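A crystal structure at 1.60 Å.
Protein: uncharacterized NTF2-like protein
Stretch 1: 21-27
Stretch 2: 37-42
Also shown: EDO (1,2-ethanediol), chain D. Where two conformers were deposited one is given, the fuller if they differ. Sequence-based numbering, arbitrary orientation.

Stretch 1 (21-27) EIMRRFN
Stretch 2, residues 37-42: ALPELI

Residues 21-27 lie within a longer helix, with phi near -63° and psi between -32° and -52°. Phe26 N donates a hydrogen bond to Ile22 O at 2.8 Å, and Asn27 N to Met23 O (selenomethionine) at 2.8 Å. Residues 38-41 form a weakly bonded helix running back along it: Ile22 CA is 7.0 Å from Leu41 CA, and Phe26 CA 7.1 Å from Leu38 CA. No hydrogen bond crosses between the stretches, and 281 Å² is buried, both sides summed.

Ala37 (phi/psi -72/-14) points its CB toward the helix. Ala37 CA is 7.3 Å from Arg25 CA. The small side chain stops short of contact.

Leu38 (-58/-50) is m,t and buried. Its CA-to-CB bond points sideways, but the tip comes nearer, placing Leu38 CD2 4.3 Å from Phe26 CD1. Phe26 has chi1 178° and chi2 80°. Both side chains are apolar and suit this buried site.

Pro39 (-58/-38) is exposed and out of reach of the helix. Pro39 O accepts a hydrogen bond from ethanediol O1 at 2.9 Å.

Glu40 (-71/-18) is exposed, with chi1 72° and chi2 -159°. Glu40 OE2 lies 3.9 Å from Arg25 NH1, a long salt bridge. The oxygen sits well out of the guanidinium plane, so only charge attraction links them. Arg25 is m,t,t with chi4 -96°. Glu21 OE1 makes another long salt bridge to Arg25 NE (3.9 Å) and, within a closer one, accepts a hydrogen bond from Arg24 NH2 (2.9 Å).

Leu41 (-91/-10) is the most covered residue, with 88 Å² hidden by the helix. Leu41 N donates a hydrogen bond to Leu38 O at 3.0 Å. The CA-to-CB bond points toward the helix, and the rotamer is m,t. Leu41 CD1 is 3.7 Å from Phe26 N, 4.1 Å from Arg25 CB and 4.3 Å from Phe26 CB.

Ile42 (-114/128, m,t) is extended and buried, but contributes little here.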

# COMPACT_ATOMS: atom_id res chain seq x y z
N GLU A 21 -3.61 17.11 -6.46
CA GLU A 21 -4.30 17.50 -7.68
C GLU A 21 -4.18 16.40 -8.73
O GLU A 21 -5.14 16.09 -9.46
CB GLU A 21 -3.72 18.80 -8.25
CG GLU A 21 -4.42 19.95 -7.82
CD GLU A 21 -5.85 19.92 -8.32
OE1 GLU A 21 -6.06 19.92 -9.56
OE2 GLU A 21 -6.72 19.85 -7.43
N ILE A 22 -3.00 15.80 -8.83
CA ILE A 22 -2.79 14.69 -9.77
C ILE A 22 -3.66 13.52 -9.40
O ILE A 22 -4.34 12.94 -10.26
CB ILE A 22 -1.31 14.31 -9.83
CG1 ILE A 22 -0.48 15.45 -10.43
CG2 ILE A 22 -1.05 13.08 -10.69
CD1 ILE A 22 1.03 15.26 -10.24
N MSE A 23 -3.70 13.18 -8.11
CA MSE A 23 -4.53 12.05 -7.67
C MSE A 23 -6.01 12.32 -7.82
O MSE A 23 -6.77 11.41 -8.09
CB MSE A 23 -4.22 11.62 -6.24
CG MSE A 23 -2.78 11.19 -6.01
SE MSE A 23 -2.12 9.85 -7.23
CE MSE A 23 -0.33 10.72 -7.68
N ARG A 24 -6.45 13.57 -7.69
CA ARG A 24 -7.85 13.87 -7.91
C ARG A 24 -8.24 13.56 -9.35
O ARG A 24 -9.19 12.82 -9.60
CB ARG A 24 -8.11 15.34 -7.64
CG ARG A 24 -9.51 15.78 -7.89
CD ARG A 24 -9.65 17.28 -7.60
NE ARG A 24 -8.93 18.10 -8.55
CZ ARG A 24 -9.33 18.26 -9.80
NH1 ARG A 24 -10.43 17.67 -10.25
NH2 ARG A 24 -8.63 19.04 -10.62
N ARG A 25 -7.47 14.10 -10.28
CA ARG A 25 -7.71 13.88 -11.70
C ARG A 25 -7.56 12.40 -12.08
O ARG A 25 -8.34 11.90 -12.91
CB ARG A 25 -6.83 14.80 -12.57
CG ARG A 25 -7.04 16.32 -12.43
CD ARG A 25 -5.90 17.04 -13.15
NE ARG A 25 -6.01 18.51 -13.24
CZ ARG A 25 -6.50 19.18 -14.28
NH1 ARG A 25 -6.96 18.53 -15.34
NH2 ARG A 25 -6.56 20.52 -14.26
N PHE A 26 -6.58 11.70 -11.50
CA PHE A 26 -6.43 10.26 -11.71
C PHE A 26 -7.66 9.49 -11.20
O PHE A 26 -8.26 8.71 -11.93
CB PHE A 26 -5.18 9.77 -11.01
CG PHE A 26 -4.96 8.30 -11.13
CD1 PHE A 26 -4.40 7.76 -12.27
CD2 PHE A 26 -5.28 7.45 -10.08
CE1 PHE A 26 -4.18 6.40 -12.38
CE2 PHE A 26 -5.09 6.09 -10.18
CZ PHE A 26 -4.51 5.55 -11.32
N ASN A 27 -8.07 9.76 -9.98
CA ASN A 27 -9.23 9.09 -9.42
C ASN A 27 -10.50 9.36 -10.23
O ASN A 27 -11.36 8.48 -10.39
CB ASN A 27 -9.38 9.47 -7.95
CG ASN A 27 -8.41 8.74 -7.04
OD1 ASN A 27 -7.91 7.63 -7.39
ND2 ASN A 27 -8.19 9.30 -5.87
N ALA A 37 -8.29 12.11 -19.59
CA ALA A 37 -7.13 12.71 -18.86
C ALA A 37 -5.90 11.85 -18.73
O ALA A 37 -4.84 12.34 -18.29
CB ALA A 37 -7.57 13.17 -17.41
N LEU A 38 -6.00 10.55 -19.01
CA LEU A 38 -4.88 9.71 -18.65
C LEU A 38 -3.55 10.12 -19.27
O LEU A 38 -2.57 10.23 -18.54
CB LEU A 38 -5.12 8.21 -18.84
CG LEU A 38 -6.08 7.51 -17.90
CD1 LEU A 38 -6.43 6.13 -18.50
CD2 LEU A 38 -5.47 7.42 -16.46
N PRO A 39 -3.51 10.34 -20.59
CA PRO A 39 -2.18 10.60 -21.14
C PRO A 39 -1.43 11.78 -20.55
O PRO A 39 -0.21 11.68 -20.33
CB PRO A 39 -2.46 10.84 -22.61
CG PRO A 39 -3.71 10.12 -22.88
CD PRO A 39 -4.53 10.24 -21.65
N GLU A 40 -2.12 12.88 -20.25
CA GLU A 40 -1.42 14.05 -19.74
C GLU A 40 -0.91 13.86 -18.32
O GLU A 40 0.00 14.57 -17.87
CB GLU A 40 -2.34 15.26 -19.84
CG GLU A 40 -3.47 15.25 -18.84
CD GLU A 40 -4.65 16.17 -19.27
OE1 GLU A 40 -5.16 16.03 -20.39
OE2 GLU A 40 -5.06 16.98 -18.43
N LEU A 41 -1.45 12.88 -17.61
CA LEU A 41 -1.06 12.62 -16.21
C LEU A 41 0.10 11.63 -16.08
O LEU A 41 0.59 11.45 -14.97
CB LEU A 41 -2.24 12.05 -15.42
CG LEU A 41 -3.49 12.90 -15.29
CD1 LEU A 41 -4.54 12.09 -14.55
CD2 LEU A 41 -3.14 14.18 -14.54
N ILE A 42 0.49 10.95 -17.18
CA ILE A 42 1.38 9.79 -17.14
C ILE A 42 2.69 10.13 -17.82
O ILE A 42 2.70 10.64 -18.94
CB ILE A 42 0.69 8.60 -17.85
CG1 ILE A 42 -0.57 8.28 -17.04
CG2 ILE A 42 1.60 7.33 -17.98
CD1 ILE A 42 -1.51 7.25 -17.65
C1 EDO D . 1.90 13.58 -22.18
O1 EDO D . 1.89 13.63 -20.72
C2 EDO D . 1.81 14.97 -22.77
O2 EDO D . 0.74 15.72 -22.14